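Local coordinates for protein Phthiocerol/phthiodiolone dimycocerosyl transferase (Mycobacterium tuberculosis, PDB 1Q9J) that probably catalyses the final step of dimycocerosate ester synthesis, transferring mycocerosic acids from the mycocerosic acid synthase onto phthiocerol, phthiodiolone and related alcohols, at residues V6-E14 and P159-V167; A181-Y189 and G286-I294. All coordinates share one frame; numbering follows the deposited sequence.

Interaction 1: residues V6-E14 and P159-V167; sequences VIRKLSHSE and PTPLSMEAV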
ATOM      1  N   VAL A   6     -22.440   3.453 -16.593  1.00 51.45           N
ATOM      2  CA  VAL A   6     -21.457   4.153 -15.780  1.00 47.01           C
ATOM      3  C   VAL A   6     -21.823   4.072 -14.308  1.00 44.81           C
ATOM      4  O   VAL A   6     -22.923   4.455 -13.921  1.00 43.19           O
ATOM      5  CB  VAL A   6     -21.364   5.647 -16.149  1.00 44.46           C
ATOM      6  CG1 VAL A   6     -20.619   6.395 -15.053  1.00 40.92           C
ATOM      7  CG2 VAL A   6     -20.656   5.823 -17.483  1.00 39.02           C
ATOM      8  N   ILE A   7     -20.908   3.560 -13.492  1.00 45.88           N
ATOM      9  CA  ILE A   7     -21.149   3.466 -12.050  1.00 43.09           C
ATOM     10  C   ILE A   7     -20.981   4.847 -11.431  1.00 46.46           C
ATOM     11  O   ILE A   7     -21.885   5.381 -10.777  1.00 44.82           O
ATOM     12  CB  ILE A   7     -20.177   2.524 -11.411  1.00 36.75           C
ATOM     13  CG1 ILE A   7     -20.377   1.136 -12.045  1.00 33.83           C
ATOM     14  CG2 ILE A   7     -20.393   2.525  -9.883  1.00 31.85           C
ATOM     15  CD1 ILE A   7     -19.309   0.112 -11.660  1.00 32.31           C
ATOM     16  N   ARG A   8     -19.814   5.428 -11.663  1.00 46.97           N
ATOM     17  CA  ARG A   8     -19.531   6.759 -11.174  1.00 45.53           C
ATOM     18  C   ARG A   8     -18.190   7.202 -11.751  1.00 48.34           C
ATOM     19  O   ARG A   8     -17.367   6.373 -12.124  1.00 49.22           O
ATOM     20  CB  ARG A   8     -19.536   6.740  -9.642  1.00 40.06           C
ATOM     21  CG  ARG A   8     -18.278   7.169  -8.999  1.00 34.40           C
ATOM     22  CD  ARG A   8     -18.131   6.556  -7.644  1.00 30.44           C
ATOM     23  NE  ARG A   8     -16.766   6.775  -7.186  1.00 36.19           N
ATOM     24  CZ  ARG A   8     -16.173   6.062  -6.235  1.00 40.81           C
ATOM     25  NH1 ARG A   8     -16.826   5.082  -5.626  1.00 49.07           N
ATOM     26  NH2 ARG A   8     -14.918   6.307  -5.898  1.00 36.98           N
ATOM     27  N   LYS A   9     -18.003   8.511 -11.860  1.00 48.33           N
ATOM     28  CA  LYS A   9     -16.766   9.063 -12.381  1.00 49.57           C
ATOM     29  C   LYS A   9     -15.759   8.955 -11.224  1.00 53.83           C
ATOM     30  O   LYS A   9     -16.159   8.906 -10.055  1.00 57.32           O
ATOM     31  CB  LYS A   9     -17.015  10.523 -12.776  1.00 49.78           C
ATOM     32  CG  LYS A   9     -16.162  11.074 -13.921  1.00 63.50           C
ATOM     33  CD  LYS A   9     -16.820  12.325 -14.546  1.00 68.52           C
ATOM     34  CE  LYS A   9     -15.978  12.974 -15.645  1.00 70.21           C
ATOM     35  NZ  LYS A   9     -14.782  13.677 -15.106  1.00 66.84           N
ATOM     36  N   LEU A  10     -14.465   8.873 -11.524  1.00 54.52           N
ATOM     37  CA  LEU A  10     -13.477   8.782 -10.444  1.00 51.98           C
ATOM     38  C   LEU A  10     -13.240  10.160  -9.875  1.00 51.24           C
ATOM     39  O   LEU A  10     -13.306  11.145 -10.601  1.00 52.57           O
ATOM     40  CB  LEU A  10     -12.134   8.255 -10.936  1.00 48.30           C
ATOM     41  CG  LEU A  10     -11.990   6.798 -11.354  1.00 42.09           C
ATOM     42  CD1 LEU A  10     -10.593   6.623 -11.915  1.00 40.05           C
ATOM     43  CD2 LEU A  10     -12.217   5.863 -10.164  1.00 41.24           C
ATOM     44  N   SER A  11     -12.943  10.218  -8.581  1.00 53.18           N
ATOM     45  CA  SER A  11     -12.676  11.474  -7.884  1.00 52.76           C
ATOM     46  C   SER A  11     -11.232  11.854  -8.167  1.00 56.23           C
ATOM     47  O   SER A  11     -10.387  10.977  -8.359  1.00 59.57           O
ATOM     48  CB  SER A  11     -12.875  11.279  -6.381  1.00 51.18           C
ATOM     49  OG  SER A  11     -11.742  10.646  -5.802  1.00 49.82           O
ATOM     50  N   HIS A  12     -10.939  13.151  -8.174  1.00 59.79           N
ATOM     51  CA  HIS A  12      -9.579  13.616  -8.475  1.00 63.26           C
ATOM     52  C   HIS A  12      -8.487  12.849  -7.731  1.00 60.43           C
ATOM     53  O   HIS A  12      -7.377  12.656  -8.241  1.00 60.98           O
ATOM     54  CB  HIS A  12      -9.467  15.122  -8.212  1.00 71.54           C
ATOM     55  CG  HIS A  12     -10.273  15.954  -9.169  1.00 83.02           C
ATOM     56  ND1 HIS A  12     -11.648  16.040  -9.106  1.00 87.81           N
ATOM     57  CD2 HIS A  12      -9.905  16.686 -10.249  1.00 86.41           C
ATOM     58  CE1 HIS A  12     -12.092  16.789 -10.102  1.00 88.68           C
ATOM     59  NE2 HIS A  12     -11.054  17.192 -10.811  1.00 89.44           N
ATOM     60  N   SER A  13      -8.812  12.391  -6.532  1.00 56.25           N
ATOM     61  CA  SER A  13      -7.868  11.636  -5.723  1.00 52.01           C
ATOM     62  C   SER A  13      -7.585  10.246  -6.326  1.00 52.84           C
ATOM     63  O   SER A  13      -6.477   9.719  -6.215  1.00 50.97           O
ATOM     64  CB  SER A  13      -8.442  11.529  -4.309  1.00 47.96           C
ATOM     65  OG  SER A  13      -7.872  10.479  -3.567  1.00 53.55           O
ATOM     66  N   GLU A  14      -8.582   9.668  -6.985  1.00 53.90           N
ATOM     67  CA  GLU A  14      -8.450   8.340  -7.581  1.00 51.10           C
ATOM     68  C   GLU A  14      -7.782   8.352  -8.959  1.00 49.44           C
ATOM     69  O   GLU A  14      -7.108   7.391  -9.340  1.00 47.30           O
ATOM     70  CB  GLU A  14      -9.839   7.713  -7.657  1.00 47.67           C
ATOM     71  CG  GLU A  14     -10.555   7.862  -6.333  1.00 45.86           C
ATOM     72  CD  GLU A  14     -11.952   7.287  -6.295  1.00 44.49           C
ATOM     73  OE1 GLU A  14     -12.813   7.759  -7.079  1.00 37.64           O
ATOM     74  OE2 GLU A  14     -12.171   6.361  -5.465  1.00 40.13           O
ATOM     75  N   PRO A 159     -22.512  -1.463  -1.524  1.00 36.20           N
ATOM     76  CA  PRO A 159     -22.605  -0.428  -2.563  1.00 33.77           C
ATOM     77  C   PRO A 159     -21.240   0.129  -2.988  1.00 33.62           C
ATOM     78  O   PRO A 159     -20.203  -0.224  -2.415  1.00 32.39           O
ATOM     79  CB  PRO A 159     -23.513   0.617  -1.928  1.00 30.36           C
ATOM     80  CG  PRO A 159     -23.251   0.465  -0.471  1.00 34.34           C
ATOM     81  CD  PRO A 159     -23.129  -1.021  -0.260  1.00 30.41           C
ATOM     82  N   THR A 160     -21.241   0.986  -4.005  1.00 32.58           N
ATOM     83  CA  THR A 160     -20.006   1.575  -4.523  1.00 31.59           C
ATOM     84  C   THR A 160     -19.223   2.274  -3.420  1.00 35.59           C
ATOM     85  O   THR A 160     -19.644   3.318  -2.924  1.00 37.26           O
ATOM     86  CB  THR A 160     -20.312   2.616  -5.593  1.00 29.51           C
ATOM     87  OG1 THR A 160     -21.280   2.090  -6.510  1.00 38.37           O
ATOM     88  CG2 THR A 160     -19.050   2.980  -6.340  1.00 34.53           C
ATOM     89  N   PRO A 161     -18.063   1.723  -3.027  1.00 34.61           N
ATOM     90  CA  PRO A 161     -17.320   2.405  -1.962  1.00 34.11           C
ATOM     91  C   PRO A 161     -17.045   3.862  -2.296  1.00 33.96           C
ATOM     92  O   PRO A 161     -16.880   4.205  -3.458  1.00 32.44           O
ATOM     93  CB  PRO A 161     -16.047   1.566  -1.787  1.00 33.29           C
ATOM     94  CG  PRO A 161     -16.036   0.609  -2.937  1.00 33.82           C
ATOM     95  CD  PRO A 161     -17.447   0.442  -3.390  1.00 34.92           C
ATOM     96  N   LEU A 162     -17.019   4.730  -1.288  1.00 36.93           N
ATOM     97  CA  LEU A 162     -16.810   6.158  -1.519  1.00 35.54           C
ATOM     98  C   LEU A 162     -15.381   6.572  -1.827  1.00 35.18           C
ATOM     99  O   LEU A 162     -14.413   5.902  -1.448  1.00 30.84           O
ATOM    100  CB  LEU A 162     -17.275   6.938  -0.292  1.00 34.35           C
ATOM    101  CG  LEU A 162     -18.697   6.699   0.192  1.00 33.86           C
ATOM    102  CD1 LEU A 162     -18.837   7.152   1.623  1.00 30.00           C
ATOM    103  CD2 LEU A 162     -19.642   7.408  -0.713  1.00 27.20           C
ATOM    104  N   SER A 163     -15.267   7.687  -2.532  1.00 36.01           N
ATOM    105  CA  SER A 163     -13.969   8.269  -2.842  1.00 37.68           C
ATOM    106  C   SER A 163     -13.670   9.176  -1.636  1.00 41.61           C
ATOM    107  O   SER A 163     -14.582   9.560  -0.887  1.00 38.19           O
ATOM    108  CB  SER A 163     -14.038   9.125  -4.106  1.00 34.52           C
ATOM    109  OG  SER A 163     -14.978  10.171  -3.970  1.00 39.95           O
ATOM    110  N   MET A 164     -12.398   9.515  -1.443  1.00 46.13           N
ATOM    111  CA  MET A 164     -12.016  10.367  -0.323  1.00 45.22           C
ATOM    112  C   MET A 164     -12.801  11.679  -0.312  1.00 45.38           C
ATOM    113  O   MET A 164     -13.355  12.058   0.723  1.00 45.60           O
ATOM    114  CB  MET A 164     -10.520  10.667  -0.359  1.00 50.89           C
ATOM    115  CG  MET A 164     -10.023  11.468   0.837  1.00 56.08           C
ATOM    116  SD  MET A 164      -8.255  11.795   0.730  1.00 62.07           S
ATOM    117  CE  MET A 164      -7.647  10.595   1.875  1.00 64.10           C
ATOM    118  N   GLU A 165     -12.868  12.380  -1.443  1.00 41.13           N
ATOM    119  CA  GLU A 165     -13.627  13.622  -1.433  1.00 44.65           C
ATOM    120  C   GLU A 165     -15.104  13.384  -1.147  1.00 46.60           C
ATOM    121  O   GLU A 165     -15.834  14.313  -0.828  1.00 46.70           O
ATOM    122  CB  GLU A 165     -13.477  14.410  -2.737  1.00 42.16           C
ATOM    123  CG  GLU A 165     -13.027  13.625  -3.922  1.00 51.57           C
ATOM    124  CD  GLU A 165     -11.549  13.317  -3.895  1.00 55.80           C
ATOM    125  OE1 GLU A 165     -11.196  12.170  -3.530  1.00 61.08           O
ATOM    126  OE2 GLU A 165     -10.739  14.221  -4.236  1.00 56.61           O
ATOM    127  N   ALA A 166     -15.559  12.142  -1.267  1.00 47.04           N
ATOM    128  CA  ALA A 166     -16.952  11.864  -0.966  1.00 42.43           C
ATOM    129  C   ALA A 166     -17.058  11.784   0.561  1.00 45.35           C
ATOM    130  O   ALA A 166     -17.944  12.388   1.172  1.00 45.28           O
ATOM    131  CB  ALA A 166     -17.376  10.559  -1.587  1.00 41.61           C
ATOM    132  N   VAL A 167     -16.125  11.059   1.168  1.00 41.67           N
ATOM    133  CA  VAL A 167     -16.101  10.885   2.610  1.00 41.92           C
ATOM    134  C   VAL A 167     -16.002  12.214   3.363  1.00 43.84           C
ATOM    135  O   VAL A 167     -16.635  12.405   4.406  1.00 42.26           O
ATOM    136  CB  VAL A 167     -14.941   9.954   3.009  1.00 42.49           C
ATOM    137  CG1 VAL A 167     -14.664  10.047   4.507  1.00 41.18           C
ATOM    138  CG2 VAL A 167     -15.298   8.529   2.625  1.00 39.38           C
TER
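Arg-8 reaches across to Thr-160, Pro-161 and Ser-163. From CB the chain runs extended through CG to NE, bringing CD alongside Thr-160, 3.9 Å from CG2, and the two side chains run antiparallel as they pass. At the tip the guanidinium divides its work. NH1 points at the carbonyl of Pro-161; the modelled separation is too short to trust, so this hydrogen bond is doubtful in its details. NH2 turns back to its own segment and hydrogen-bonds Glu-14 OE1 at 2.8 Å, on the syn lone pair, while OE2 of the same residue, also 2.8 Å from Arg-8 NH2, completes the salt bridge. The Glu-14 carboxylate carbon lies at the edge of the guanidinium, in its plane.

OE1 has a second donor. The backbone N of Ser-11 gives it a straight bond (2.9 Å, 180°) on the anti lone pair, so two donors grip one oxygen. This salt bridge stands close to the active site of an acyltransferase with the HHxxxDG signature: the side chain of Glu-14 is about 8 Å from that of His-124, the proton acceptor inferred from relatives.

Ser-163, the N-cap of the helix 164-170, fits against this group. Its CB is 3.5 Å from Glu-14 OE1 and also packs on Ser-11 OG. Ser-11 OG sits between its backbone N and carbonyl carbon (chi1 79°), which turns it to Glu-165. There it donates to OE1 at 2.8 Å, coming from above the carboxylate plane, 72° out of it. Glu-165 bends at chi2 to bring its carboxylate up, and the same OE1 also lies beside Ser-13 CB. At the other end, Ile-7 CG2 rests at a slant against Thr-160 OG1 at 3.5 Å.

Interaction 2: residues A181-Y189 and G286-I294; sequences AERFMSVMY and GAASYLAEI
The ring of Phe-184 carries Ser-289 on one face: Ser-289 CB stands 4.3 Å from the ring centroid and 27° off the ring normal, a CH-pi contact. At the edge, in the ring plane, come the backbone C of Tyr-290 and N of Leu-291, so the ring packs against the strand's main chain as well as a side chain. The guanidinium of Arg-183 takes the hydroxyl of the same serine over one face, with OG 3.9 Å above the plane and offset toward the rim. Ser-289 thus lies between two flat groups, CB facing the phenylalanine and OG the arginine.

With CG anti to the backbone N (chi1 -176°), Arg-183 carries its chain across the strand, past the Ser-289 hydroxyl, and bends at chi3, which brings NH1 near Ser-289 O. The two atoms are 3.0 Å apart, but the angle is too poor for a hydrogen bond, and NH1 also stands at the edge of the Tyr-290 ring. The apolar end of the contact is Val-187 CG2 against Leu-291 CD2, 3.3 Å apart, with Phe-184 CE2 4.2 Å from Leu-291 CB.

The strand 285-292 is an outermost strand of its sheet, and the loop segment 181-189 packs on it, Phe-184 also touching Pro-261 and Val-263 of the adjacent strand 260-267. Helix 300-317 lies alongside and supplies polar partners: Asp-314 forms a salt bridge with Arg-183 NH2, and Asp-306 hydrogen-bonds Tyr-290 OH.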
ATOM      1  N   ALA A 181       2.743  19.215   1.543  1.00108.08           N
ATOM      2  CA  ALA A 181       2.603  20.350   0.644  1.00109.21           C
ATOM      3  C   ALA A 181       2.508  21.653   1.426  1.00111.11           C
ATOM      4  O   ALA A 181       3.240  22.608   1.158  1.00112.46           O
ATOM      5  CB  ALA A 181       1.365  20.175  -0.227  1.00105.60           C
ATOM      6  N   GLU A 182       1.608  21.678   2.404  1.00111.80           N
ATOM      7  CA  GLU A 182       1.375  22.858   3.242  1.00111.62           C
ATOM      8  C   GLU A 182       2.608  23.245   4.078  1.00108.99           C
ATOM      9  O   GLU A 182       2.590  24.250   4.793  1.00107.35           O
ATOM     10  CB  GLU A 182       0.161  22.585   4.155  1.00115.76           C
ATOM     11  CG  GLU A 182      -0.481  23.808   4.823  1.00121.12           C
ATOM     12  CD  GLU A 182      -1.792  23.475   5.558  1.00124.33           C
ATOM     13  OE1 GLU A 182      -2.820  23.213   4.889  1.00125.70           O
ATOM     14  OE2 GLU A 182      -1.792  23.461   6.808  1.00125.04           O
ATOM     15  N   ARG A 183       3.683  22.466   3.953  1.00105.89           N
ATOM     16  CA  ARG A 183       4.920  22.700   4.709  1.00102.61           C
ATOM     17  C   ARG A 183       6.183  22.727   3.836  1.00101.55           C
ATOM     18  O   ARG A 183       7.254  23.168   4.266  1.00100.03           O
ATOM     19  CB  ARG A 183       5.060  21.607   5.769  1.00100.20           C
ATOM     20  CG  ARG A 183       6.244  21.747   6.704  1.00 97.27           C
ATOM     21  CD  ARG A 183       6.202  20.644   7.742  1.00 96.15           C
ATOM     22  NE  ARG A 183       4.914  20.622   8.440  1.00 95.44           N
ATOM     23  CZ  ARG A 183       4.517  19.645   9.248  1.00 92.77           C
ATOM     24  NH1 ARG A 183       5.306  18.602   9.460  1.00 94.12           N
ATOM     25  NH2 ARG A 183       3.336  19.709   9.844  1.00 91.21           N
ATOM     26  N   PHE A 184       6.052  22.236   2.610  1.00101.75           N
ATOM     27  CA  PHE A 184       7.170  22.191   1.677  1.00100.62           C
ATOM     28  C   PHE A 184       7.185  23.425   0.772  1.00101.43           C
ATOM     29  O   PHE A 184       7.929  23.475  -0.209  1.00102.53           O
ATOM     30  CB  PHE A 184       7.077  20.922   0.815  1.00 96.57           C
ATOM     31  CG  PHE A 184       7.260  19.634   1.586  1.00 91.31           C
ATOM     32  CD1 PHE A 184       7.022  18.409   0.974  1.00 88.05           C
ATOM     33  CD2 PHE A 184       7.698  19.640   2.907  1.00 89.61           C
ATOM     34  CE1 PHE A 184       7.220  17.215   1.662  1.00 86.50           C
ATOM     35  CE2 PHE A 184       7.897  18.446   3.601  1.00 87.59           C
ATOM     36  CZ  PHE A 184       7.658  17.234   2.976  1.00 85.55           C
ATOM     37  N   MET A 185       6.362  24.418   1.093  1.00101.86           N
ATOM     38  CA  MET A 185       6.301  25.633   0.286  1.00102.20           C
ATOM     39  C   MET A 185       7.530  26.521   0.461  1.00101.35           C
ATOM     40  O   MET A 185       7.914  27.243  -0.461  1.00100.13           O
ATOM     41  CB  MET A 185       5.035  26.437   0.615  1.00104.75           C
ATOM     42  CG  MET A 185       3.762  25.937  -0.073  1.00106.70           C
ATOM     43  SD  MET A 185       3.856  25.958  -1.888  1.00112.63           S
ATOM     44  CE  MET A 185       3.500  27.701  -2.239  1.00109.38           C
ATOM     45  N   SER A 186       8.141  26.464   1.641  1.00101.06           N
ATOM     46  CA  SER A 186       9.319  27.273   1.936  1.00101.91           C
ATOM     47  C   SER A 186      10.562  26.752   1.212  1.00103.95           C
ATOM     48  O   SER A 186      11.411  27.532   0.779  1.00104.92           O
ATOM     49  CB  SER A 186       9.583  27.295   3.443  1.00100.13           C
ATOM     50  OG  SER A 186       9.986  26.020   3.902  1.00101.24           O
ATOM     51  N   VAL A 187      10.667  25.433   1.077  1.00104.89           N
ATOM     52  CA  VAL A 187      11.811  24.818   0.407  1.00104.08           C
ATOM     53  C   VAL A 187      11.625  24.856  -1.111  1.00105.66           C
ATOM     54  O   VAL A 187      12.457  24.344  -1.863  1.00105.54           O
ATOM     55  CB  VAL A 187      11.989  23.349   0.856  1.00102.75           C
ATOM     56  CG1 VAL A 187      13.372  22.841   0.468  1.00100.10           C
ATOM     57  CG2 VAL A 187      11.777  23.237   2.353  1.00101.30           C
ATOM     58  N   MET A 188      10.528  25.471  -1.549  1.00107.08           N
ATOM     59  CA  MET A 188      10.214  25.588  -2.969  1.00108.54           C
ATOM     60  C   MET A 188      11.277  26.400  -3.719  1.00109.93           C
ATOM     61  O   MET A 188      11.558  27.550  -3.368  1.00111.66           O
ATOM     62  CB  MET A 188       8.837  26.244  -3.151  1.00108.01           C
ATOM     63  CG  MET A 188       7.656  25.375  -2.738  1.00109.20           C
ATOM     64  SD  MET A 188       7.293  24.025  -3.890  1.00112.56           S
ATOM     65  CE  MET A 188       5.761  24.621  -4.688  1.00108.94           C
ATOM     66  N   TYR A 189      11.862  25.787  -4.746  1.00109.80           N
ATOM     67  CA  TYR A 189      12.895  26.421  -5.566  1.00109.96           C
ATOM     68  C   TYR A 189      13.995  27.068  -4.728  1.00109.36           C
ATOM     69  O   TYR A 189      14.616  28.044  -5.144  1.00110.89           O
ATOM     70  CB  TYR A 189      12.271  27.461  -6.505  1.00111.28           C
ATOM     71  CG  TYR A 189      11.415  26.862  -7.605  1.00113.83           C
ATOM     72  CD1 TYR A 189      10.221  26.198  -7.307  1.00115.61           C
ATOM     73  CD2 TYR A 189      11.816  26.931  -8.941  1.00114.23           C
ATOM     74  CE1 TYR A 189       9.447  25.614  -8.315  1.00114.93           C
ATOM     75  CE2 TYR A 189      11.052  26.352  -9.952  1.00114.35           C
ATOM     76  CZ  TYR A 189       9.873  25.693  -9.635  1.00114.53           C
ATOM     77  OH  TYR A 189       9.139  25.100 -10.637  1.00113.10           O
ATOM     78  N   GLY A 286      -4.545   9.720   4.139  1.00 47.22           N
ATOM     79  CA  GLY A 286      -4.097  11.095   4.098  1.00 45.87           C
ATOM     80  C   GLY A 286      -2.585  11.094   4.047  1.00 46.39           C
ATOM     81  O   GLY A 286      -1.944  10.087   4.346  1.00 43.83           O
ATOM     82  N   ALA A 287      -2.006  12.219   3.659  1.00 49.27           N
ATOM     83  CA  ALA A 287      -0.559  12.320   3.580  1.00 50.16           C
ATOM     84  C   ALA A 287      -0.041  13.250   4.665  1.00 54.42           C
ATOM     85  O   ALA A 287      -0.495  14.393   4.812  1.00 57.90           O
ATOM     86  CB  ALA A 287      -0.140  12.842   2.208  1.00 44.63           C
ATOM     87  N   ALA A 288       0.919  12.748   5.421  1.00 56.86           N
ATOM     88  CA  ALA A 288       1.529  13.517   6.485  1.00 59.58           C
ATOM     89  C   ALA A 288       2.903  13.974   6.001  1.00 61.38           C
ATOM     90  O   ALA A 288       3.749  13.147   5.660  1.00 60.09           O
ATOM     91  CB  ALA A 288       1.663  12.647   7.732  1.00 53.44           C
ATOM     92  N   SER A 289       3.121  15.287   5.950  1.00 64.67           N
ATOM     93  CA  SER A 289       4.412  15.814   5.515  1.00 69.33           C
ATOM     94  C   SER A 289       5.323  16.031   6.718  1.00 72.31           C
ATOM     95  O   SER A 289       4.862  16.091   7.861  1.00 75.95           O
ATOM     96  CB  SER A 289       4.243  17.131   4.754  1.00 69.45           C
ATOM     97  OG  SER A 289       3.682  18.144   5.571  1.00 72.76           O
ATOM     98  N   TYR A 290       6.620  16.141   6.450  1.00 75.76           N
ATOM     99  CA  TYR A 290       7.613  16.333   7.498  1.00 78.41           C
ATOM    100  C   TYR A 290       8.977  16.637   6.905  1.00 79.77           C
ATOM    101  O   TYR A 290       9.603  15.755   6.319  1.00 78.25           O
ATOM    102  CB  TYR A 290       7.740  15.076   8.342  1.00 80.20           C
ATOM    103  CG  TYR A 290       8.861  15.172   9.340  1.00 85.31           C
ATOM    104  CD1 TYR A 290       8.749  15.989  10.457  1.00 87.66           C
ATOM    105  CD2 TYR A 290      10.046  14.467   9.154  1.00 85.93           C
ATOM    106  CE1 TYR A 290       9.788  16.100  11.370  1.00 91.04           C
ATOM    107  CE2 TYR A 290      11.093  14.573  10.058  1.00 88.22           C
ATOM    108  CZ  TYR A 290      10.958  15.387  11.164  1.00 90.09           C
ATOM    109  OH  TYR A 290      11.978  15.480  12.080  1.00 90.34           O
ATOM    110  N   LEU A 291       9.447  17.869   7.079  1.00 83.61           N
ATOM    111  CA  LEU A 291      10.749  18.275   6.550  1.00 86.18           C
ATOM    112  C   LEU A 291      11.875  17.896   7.504  1.00 87.33           C
ATOM    113  O   LEU A 291      12.154  18.621   8.451  1.00 88.57           O
ATOM    114  CB  LEU A 291      10.772  19.784   6.319  1.00 83.68           C
ATOM    115  CG  LEU A 291      11.940  20.351   5.521  1.00 82.93           C
ATOM    116  CD1 LEU A 291      12.004  19.692   4.138  1.00 81.96           C
ATOM    117  CD2 LEU A 291      11.750  21.860   5.392  1.00 80.83           C
ATOM    118  N   ALA A 292      12.519  16.762   7.249  1.00 89.92           N
ATOM    119  CA  ALA A 292      13.609  16.301   8.094  1.00 91.89           C
ATOM    120  C   ALA A 292      14.890  17.058   7.777  1.00 95.38           C
ATOM    121  O   ALA A 292      15.271  17.210   6.614  1.00 93.97           O
ATOM    122  CB  ALA A 292      13.826  14.812   7.908  1.00 91.36           C
ATOM    123  N   GLU A 293      15.547  17.534   8.828  1.00 98.98           N
ATOM    124  CA  GLU A 293      16.791  18.276   8.688  1.00100.99           C
ATOM    125  C   GLU A 293      17.873  17.536   9.456  1.00102.40           C
ATOM    126  O   GLU A 293      18.117  17.806  10.632  1.00101.23           O
ATOM    127  CB  GLU A 293      16.604  19.694   9.223  1.00100.83           C
ATOM    128  CG  GLU A 293      15.435  20.409   8.563  1.00101.13           C
ATOM    129  CD  GLU A 293      15.248  21.820   9.057  1.00101.52           C
ATOM    130  OE1 GLU A 293      15.159  22.013  10.290  1.00104.85           O
ATOM    131  OE2 GLU A 293      15.169  22.735   8.208  1.00 98.20           O
ATOM    132  N   ILE A 294      18.513  16.594   8.768  1.00104.31           N
ATOM    133  CA  ILE A 294      19.558  15.767   9.354  1.00105.46           C
ATOM    134  C   ILE A 294      20.972  16.326   9.171  1.00105.83           C
ATOM    135  O   ILE A 294      21.383  16.686   8.066  1.00105.20           O
ATOM    136  CB  ILE A 294      19.502  14.330   8.768  1.00105.00           C
ATOM    137  CG1 ILE A 294      18.104  13.741   8.962  1.00103.82           C
ATOM    138  CG2 ILE A 294      20.528  13.443   9.448  1.00104.50           C
ATOM    139  CD1 ILE A 294      17.935  12.358   8.365  1.00103.71           C
TER

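In the fold
Interaction 1 closes before interaction 2 opens along the chain, and their centres lie 28 Å apart, yet they meet: Met-164 CE packs 3.9 Å from Gly-286 N, near the start of strand 285-292. The chain leading into that strand also touches interaction 1: Thr-282 contacts Arg-8 and makes a weak hydrogen bond with Glu-14, while Leu-162 pairs through its backbone with Glu-280 and Thr-282. Interaction 1 is the one near catalysis, the side chain of Met-164 lying about 7 Å from that of Asp-128, which probably organises the active site. In interaction 2, Arg-183 is about 10 Å, side chain to side chain, from Arg-312, probably important for recognising the acyl carrier domain.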